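PDB 4MEA: predicted protein from Acinetobacter sp. RUH2624, which is a secreted Cif virulence factor with epoxide hydrolase activity, built on the alpha/beta hydrolase fold and probably opening epoxides to diols. Local coordinates for residues 113-118 against 137-142; 141-144 against 150-153. All coordinates share one frame; numbering follows the deposited sequence.

Contact 1: residues 113-118 against 137-142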
ATOM      1  N   LYS A 113       6.699   7.453  26.578  1.00 16.00           N
ATOM      2  CA  LYS A 113       7.626   7.501  27.707  1.00 16.87           C
ATOM      3  C   LYS A 113       8.772   8.479  27.434  1.00 16.84           C
ATOM      4  O   LYS A 113       9.154   9.266  28.300  1.00 13.71           O
ATOM      5  CB  LYS A 113       8.193   6.114  28.029  1.00 14.75           C
ATOM      6  CG  LYS A 113       8.957   6.082  29.362  1.00 25.23           C
ATOM      7  CD  LYS A 113       9.653   4.753  29.624  1.00 35.96           C
ATOM      8  CE  LYS A 113      11.130   4.815  29.235  1.00 49.40           C
ATOM      9  NZ  LYS A 113      11.893   3.585  29.620  1.00 49.09           N
ATOM     10  N   ILE A 114       9.322   8.421  26.226  1.00  9.74           N
ATOM     11  CA  ILE A 114      10.406   9.318  25.847  1.00 13.86           C
ATOM     12  C   ILE A 114       9.936  10.772  25.838  1.00 13.75           C
ATOM     13  O   ILE A 114      10.613  11.659  26.357  1.00 15.49           O
ATOM     14  CB  ILE A 114      10.996   8.934  24.468  1.00 18.42           C
ATOM     15  CG1 ILE A 114      11.747   7.597  24.567  1.00 13.85           C
ATOM     16  CG2 ILE A 114      11.904  10.059  23.939  1.00 19.16           C
ATOM     17  CD1 ILE A 114      11.861   6.848  23.248  1.00 10.85           C
ATOM     18  N   LEU A 115       8.758  11.010  25.269  1.00 12.58           N
ATOM     19  CA  LEU A 115       8.215  12.359  25.180  1.00 15.85           C
ATOM     20  C   LEU A 115       7.860  12.976  26.535  1.00 17.93           C
ATOM     21  O   LEU A 115       8.204  14.122  26.798  1.00 12.40           O
ATOM     22  CB  LEU A 115       6.993  12.383  24.256  1.00 15.71           C
ATOM     23  CG  LEU A 115       7.327  12.354  22.763  1.00 13.12           C
ATOM     24  CD1 LEU A 115       6.081  12.045  21.926  1.00 10.41           C
ATOM     25  CD2 LEU A 115       7.972  13.672  22.333  1.00 10.36           C
ATOM     26  N   ILE A 116       7.166  12.230  27.389  1.00 12.03           N
ATOM     27  CA  ILE A 116       6.695  12.796  28.655  1.00 11.63           C
ATOM     28  C   ILE A 116       7.864  13.283  29.519  1.00 15.14           C
ATOM     29  O   ILE A 116       7.779  14.328  30.161  1.00 20.65           O
ATOM     30  CB  ILE A 116       5.793  11.808  29.441  1.00 14.37           C
ATOM     31  CG1 ILE A 116       5.111  12.518  30.617  1.00 18.96           C
ATOM     32  CG2 ILE A 116       6.590  10.594  29.917  1.00 11.88           C
ATOM     33  CD1 ILE A 116       4.284  13.715  30.210  1.00 18.69           C
ATOM     34  N   GLY A 117       8.965  12.540  29.501  1.00 16.13           N
ATOM     35  CA  GLY A 117      10.139  12.912  30.266  1.00 17.05           C
ATOM     36  C   GLY A 117      10.678  14.271  29.859  1.00 22.68           C
ATOM     37  O   GLY A 117      11.047  15.083  30.709  1.00 16.04           O
ATOM     38  N   ALA A 118      10.719  14.521  28.555  1.00 17.89           N
ATOM     39  CA  ALA A 118      11.258  15.774  28.039  1.00 17.63           C
ATOM     40  C   ALA A 118      10.283  16.906  28.302  1.00 13.96           C
ATOM     41  O   ALA A 118      10.675  17.996  28.717  1.00 16.82           O
ATOM     42  CB  ALA A 118      11.544  15.652  26.539  1.00 20.66           C
ATOM     43  N   ASN A 137      -0.334  11.315  16.729  1.00 10.73           N
ATOM     44  CA  ASN A 137      -1.493  10.621  17.295  1.00 12.13           C
ATOM     45  C   ASN A 137      -1.167   9.176  17.641  1.00 13.82           C
ATOM     46  O   ASN A 137      -1.796   8.570  18.518  1.00 14.67           O
ATOM     47  CB  ASN A 137      -2.672  10.655  16.319  1.00  4.93           C
ATOM     48  CG  ASN A 137      -3.184  12.049  16.071  1.00 11.70           C
ATOM     49  OD1 ASN A 137      -2.694  13.013  16.659  1.00 11.29           O
ATOM     50  ND2 ASN A 137      -4.182  12.170  15.193  1.00  9.59           N
ATOM     51  N   THR A 138      -0.189   8.629  16.928  1.00 10.08           N
ATOM     52  CA  THR A 138       0.314   7.288  17.195  1.00 10.78           C
ATOM     53  C   THR A 138       1.272   7.293  18.386  1.00 12.85           C
ATOM     54  O   THR A 138       1.260   6.379  19.219  1.00 11.04           O
ATOM     55  CB  THR A 138       1.054   6.733  15.965  1.00  8.85           C
ATOM     56  OG1 THR A 138       0.093   6.329  14.979  1.00 11.69           O
ATOM     57  CG2 THR A 138       1.926   5.544  16.353  1.00  6.86           C
ATOM     58  N   ALA A 139       2.090   8.336  18.465  1.00 14.92           N
ATOM     59  CA  ALA A 139       3.118   8.442  19.495  1.00 10.34           C
ATOM     60  C   ALA A 139       2.567   8.754  20.890  1.00 14.17           C
ATOM     61  O   ALA A 139       3.220   8.470  21.899  1.00 17.01           O
ATOM     62  CB  ALA A 139       4.145   9.506  19.097  1.00  7.48           C
ATOM     63  N   SER A 140       1.368   9.323  20.947  1.00 10.03           N
ATOM     64  CA  SER A 140       0.974  10.109  22.117  1.00 11.30           C
ATOM     65  C   SER A 140      -0.171   9.593  22.976  1.00 13.79           C
ATOM     66  O   SER A 140      -0.379  10.120  24.066  1.00 12.90           O
ATOM     67  CB  SER A 140       0.626  11.547  21.693  1.00 11.53           C
ATOM     68  OG  SER A 140       1.712  12.169  21.025  1.00 11.76           O
ATOM     69  N   TYR A 141      -0.939   8.604  22.529  1.00 12.35           N
ATOM     70  CA  TYR A 141      -2.133   8.309  23.327  1.00 12.25           C
ATOM     71  C   TYR A 141      -1.853   7.883  24.778  1.00 12.51           C
ATOM     72  O   TYR A 141      -2.509   8.383  25.698  1.00 15.21           O
ATOM     73  CB  TYR A 141      -3.154   7.371  22.656  1.00 10.79           C
ATOM     74  CG  TYR A 141      -4.414   7.344  23.500  1.00  8.63           C
ATOM     75  CD1 TYR A 141      -5.283   8.430  23.518  1.00 11.07           C
ATOM     76  CD2 TYR A 141      -4.688   6.270  24.344  1.00 11.07           C
ATOM     77  CE1 TYR A 141      -6.430   8.427  24.332  1.00 11.03           C
ATOM     78  CE2 TYR A 141      -5.812   6.256  25.158  1.00  9.66           C
ATOM     79  CZ  TYR A 141      -6.678   7.333  25.152  1.00 16.82           C
ATOM     80  OH  TYR A 141      -7.790   7.311  25.972  1.00 15.98           O
ATOM     81  N   PRO A 142      -0.896   6.960  24.993  1.00 13.34           N
ATOM     82  CA  PRO A 142      -0.572   6.590  26.377  1.00 15.52           C
ATOM     83  C   PRO A 142      -0.067   7.781  27.183  1.00 20.09           C
ATOM     84  O   PRO A 142      -0.394   7.876  28.360  1.00 13.65           O
ATOM     85  CB  PRO A 142       0.527   5.537  26.213  1.00 10.82           C
ATOM     86  CG  PRO A 142       0.222   4.922  24.865  1.00 14.03           C
ATOM     87  CD  PRO A 142      -0.222   6.080  24.022  1.00 10.84           C
TER
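Leu115 reaches from helix 108-123 toward helix 136-146 and meets Ala139 with one methyl: its CD1 lies 4.3 Å from Ala139 CB. CD1 is anti to CA (chi2 166°), which stretches this branch toward the neighbouring helix, while CD2 branches off and stays more than 6 Å from the same methyl. The second touch is looser, Leu115 CD1 standing 4.5 Å from Ser140 OG. That hydroxyl has its polar partners elsewhere, in Gly136 O one turn back and Tyr130 OH on the sheet, so the leucine merely packs beside a group already satisfied. Only 68 Å² is buried, and the backbones stay well apart, with Leu115 CA and Ser140 CA 8.2 Å from each other. Toward the start of helix 108-123 the helices remain joined, by Pro142 packing on Ala108, Glu109 and Ser112 and by the Thr111 and Ser112 hydroxyls that reach Ala139 O. The looser side is that of exposed Lys113, whose chain leads off from helix 136-146, its NZ making a long, weak ion pair with Glu45. Ile114 and Ala118 instead lie on Leu49. Helix 108-123 thus touches both strand 47-54 and helix 136-146, whose Tyr141 and Pro142 pack on helix 246-258.

Contact 2: residues 141-144 against 150-153; sequences YPLV and YIKK
The backbone N of Leu143 and the carbonyl O of Ala139 both hydrogen-bond to Ser112 OG, a hydroxyl of helix 108-123. It bridges the two groups that would pair in a regular turn, at a kink where the N of Leu143 lacks its bond to the preceding turn and Pro142 has no N-H to give. From this bend Leu143 sends its CG anti to the backbone N (chi1 -176°), and CD2 comes to rest 4.1 Å from Ile151 CD1. The two side chains cross at about a right angle, meeting methyl to methyl. At the next helix residue, Val144 CA lies 4.5 Å from Ile151 CG1, and the valine methyl CG1 runs alongside, 4.6 Å from Ile151 CG2. The arrangement belongs to the beta-alpha-beta crossover formed by strand 128-133, helix 136-146 and strand 151-157, where the first residue of the returning strand points back at the helix that precedes it. Val144 CA and Ile151 CA are 6.5 Å apart, with 112 Å² buried. Leu143 and Val144 also rest on Tyr130 of the parallel neighbour strand, and Ile151 on Ile128. Lys153 leaves the backbone away from the helix, and its NZ is hydrogen-bonded to the carbonyl O atoms of Phe322 and Leu323.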
ATOM      1  N   TYR A 141      -0.939   8.604  22.529  1.00 12.35           N
ATOM      2  CA  TYR A 141      -2.133   8.309  23.327  1.00 12.25           C
ATOM      3  C   TYR A 141      -1.853   7.883  24.778  1.00 12.51           C
ATOM      4  O   TYR A 141      -2.509   8.383  25.698  1.00 15.21           O
ATOM      5  CB  TYR A 141      -3.154   7.371  22.656  1.00 10.79           C
ATOM      6  CG  TYR A 141      -4.414   7.344  23.500  1.00  8.63           C
ATOM      7  CD1 TYR A 141      -5.283   8.430  23.518  1.00 11.07           C
ATOM      8  CD2 TYR A 141      -4.688   6.270  24.344  1.00 11.07           C
ATOM      9  CE1 TYR A 141      -6.430   8.427  24.332  1.00 11.03           C
ATOM     10  CE2 TYR A 141      -5.812   6.256  25.158  1.00  9.66           C
ATOM     11  CZ  TYR A 141      -6.678   7.333  25.152  1.00 16.82           C
ATOM     12  OH  TYR A 141      -7.790   7.311  25.972  1.00 15.98           O
ATOM     13  N   PRO A 142      -0.896   6.960  24.993  1.00 13.34           N
ATOM     14  CA  PRO A 142      -0.572   6.590  26.377  1.00 15.52           C
ATOM     15  C   PRO A 142      -0.067   7.781  27.183  1.00 20.09           C
ATOM     16  O   PRO A 142      -0.394   7.876  28.360  1.00 13.65           O
ATOM     17  CB  PRO A 142       0.527   5.537  26.213  1.00 10.82           C
ATOM     18  CG  PRO A 142       0.222   4.922  24.865  1.00 14.03           C
ATOM     19  CD  PRO A 142      -0.222   6.080  24.022  1.00 10.84           C
ATOM     20  N   LEU A 143       0.700   8.674  26.563  1.00 16.21           N
ATOM     21  CA  LEU A 143       1.138   9.893  27.245  1.00 12.04           C
ATOM     22  C   LEU A 143      -0.060  10.678  27.777  1.00 12.21           C
ATOM     23  O   LEU A 143      -0.120  11.033  28.963  1.00 15.27           O
ATOM     24  CB  LEU A 143       1.978  10.773  26.307  1.00 10.84           C
ATOM     25  CG  LEU A 143       2.595  12.051  26.896  1.00 15.38           C
ATOM     26  CD1 LEU A 143       3.871  12.428  26.161  1.00 17.25           C
ATOM     27  CD2 LEU A 143       1.610  13.211  26.883  1.00 16.84           C
ATOM     28  N   VAL A 144      -1.024  10.944  26.901  1.00  5.80           N
ATOM     29  CA  VAL A 144      -2.208  11.707  27.281  1.00 11.04           C
ATOM     30  C   VAL A 144      -3.095  10.975  28.291  1.00 20.07           C
ATOM     31  O   VAL A 144      -3.495  11.548  29.307  1.00 15.86           O
ATOM     32  CB  VAL A 144      -3.041  12.100  26.039  1.00 11.04           C
ATOM     33  CG1 VAL A 144      -4.372  12.722  26.460  1.00 12.26           C
ATOM     34  CG2 VAL A 144      -2.238  13.058  25.156  1.00 14.92           C
ATOM     35  N   TYR A 150      -2.174  16.669  34.481  1.00 17.55           N
ATOM     36  CA  TYR A 150      -1.003  17.363  33.963  1.00 14.65           C
ATOM     37  C   TYR A 150      -1.340  17.856  32.556  1.00 17.04           C
ATOM     38  O   TYR A 150      -1.092  19.014  32.216  1.00 17.97           O
ATOM     39  CB  TYR A 150       0.229  16.468  33.945  1.00 11.12           C
ATOM     40  CG  TYR A 150       1.443  17.149  33.347  1.00 16.03           C
ATOM     41  CD1 TYR A 150       2.243  17.993  34.112  1.00 18.21           C
ATOM     42  CD2 TYR A 150       1.781  16.961  32.013  1.00 21.01           C
ATOM     43  CE1 TYR A 150       3.347  18.627  33.564  1.00 13.86           C
ATOM     44  CE2 TYR A 150       2.880  17.591  31.452  1.00 19.07           C
ATOM     45  CZ  TYR A 150       3.662  18.417  32.229  1.00 21.03           C
ATOM     46  OH  TYR A 150       4.753  19.041  31.664  1.00 15.79           O
ATOM     47  N   ILE A 151      -1.912  16.970  31.739  1.00 16.98           N
ATOM     48  CA  ILE A 151      -2.542  17.395  30.492  1.00 18.80           C
ATOM     49  C   ILE A 151      -3.967  17.833  30.819  1.00 18.22           C
ATOM     50  O   ILE A 151      -4.797  17.020  31.241  1.00 19.37           O
ATOM     51  CB  ILE A 151      -2.589  16.266  29.441  1.00 14.78           C
ATOM     52  CG1 ILE A 151      -1.236  15.562  29.316  1.00 17.41           C
ATOM     53  CG2 ILE A 151      -3.043  16.821  28.084  1.00 15.63           C
ATOM     54  CD1 ILE A 151      -0.144  16.409  28.673  1.00 17.32           C
ATOM     55  N   LYS A 152      -4.243  19.118  30.632  1.00 15.73           N
ATOM     56  CA  LYS A 152      -5.546  19.683  30.971  1.00 19.79           C
ATOM     57  C   LYS A 152      -6.567  19.474  29.858  1.00 18.71           C
ATOM     58  O   LYS A 152      -7.740  19.198  30.120  1.00 13.03           O
ATOM     59  CB  LYS A 152      -5.404  21.178  31.268  1.00 19.19           C
ATOM     60  CG  LYS A 152      -6.663  21.827  31.812  1.00 29.11           C
ATOM     61  CD  LYS A 152      -6.396  23.266  32.214  1.00 38.39           C
ATOM     62  CE  LYS A 152      -7.605  23.885  32.890  1.00 47.50           C
ATOM     63  NZ  LYS A 152      -7.299  25.248  33.404  1.00 54.77           N
ATOM     64  N   LYS A 153      -6.109  19.636  28.618  1.00 15.47           N
ATOM     65  CA  LYS A 153      -6.925  19.429  27.424  1.00 12.15           C
ATOM     66  C   LYS A 153      -6.033  18.886  26.314  1.00 15.15           C
ATOM     67  O   LYS A 153      -4.840  19.206  26.256  1.00 14.26           O
ATOM     68  CB  LYS A 153      -7.550  20.738  26.951  1.00 15.68           C
ATOM     69  CG  LYS A 153      -8.424  21.433  27.975  1.00 24.48           C
ATOM     70  CD  LYS A 153      -8.971  22.739  27.429  1.00 27.98           C
ATOM     71  CE  LYS A 153      -9.902  23.403  28.434  1.00 28.95           C
ATOM     72  NZ  LYS A 153     -10.531  24.627  27.874  1.00 29.85           N
TER

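How the contacts relate
Contacts 1 and 2 follow one another along helix 136-146, share Tyr141 and Pro142, and have centres about 9 Å apart. Leu143 joins them directly. While one of its methyls serves contact 2, the other turns to helix 108-123, where Leu143 CD1 packs 3.5 Å from Ile116 N and 3.7 Å from Leu115 CB. A continuous apolar seam therefore runs from Ala139 through Leu115 and Leu143 to Ile151. The turn between strand 128-133 and helix 136-146 probably corresponds to the nucleophile elbow of alpha/beta hydrolases. Contact 1 lies nearer that end of the helix; its centre is about 12 Å from the centre of the chain, that of contact 2 about 16 Å.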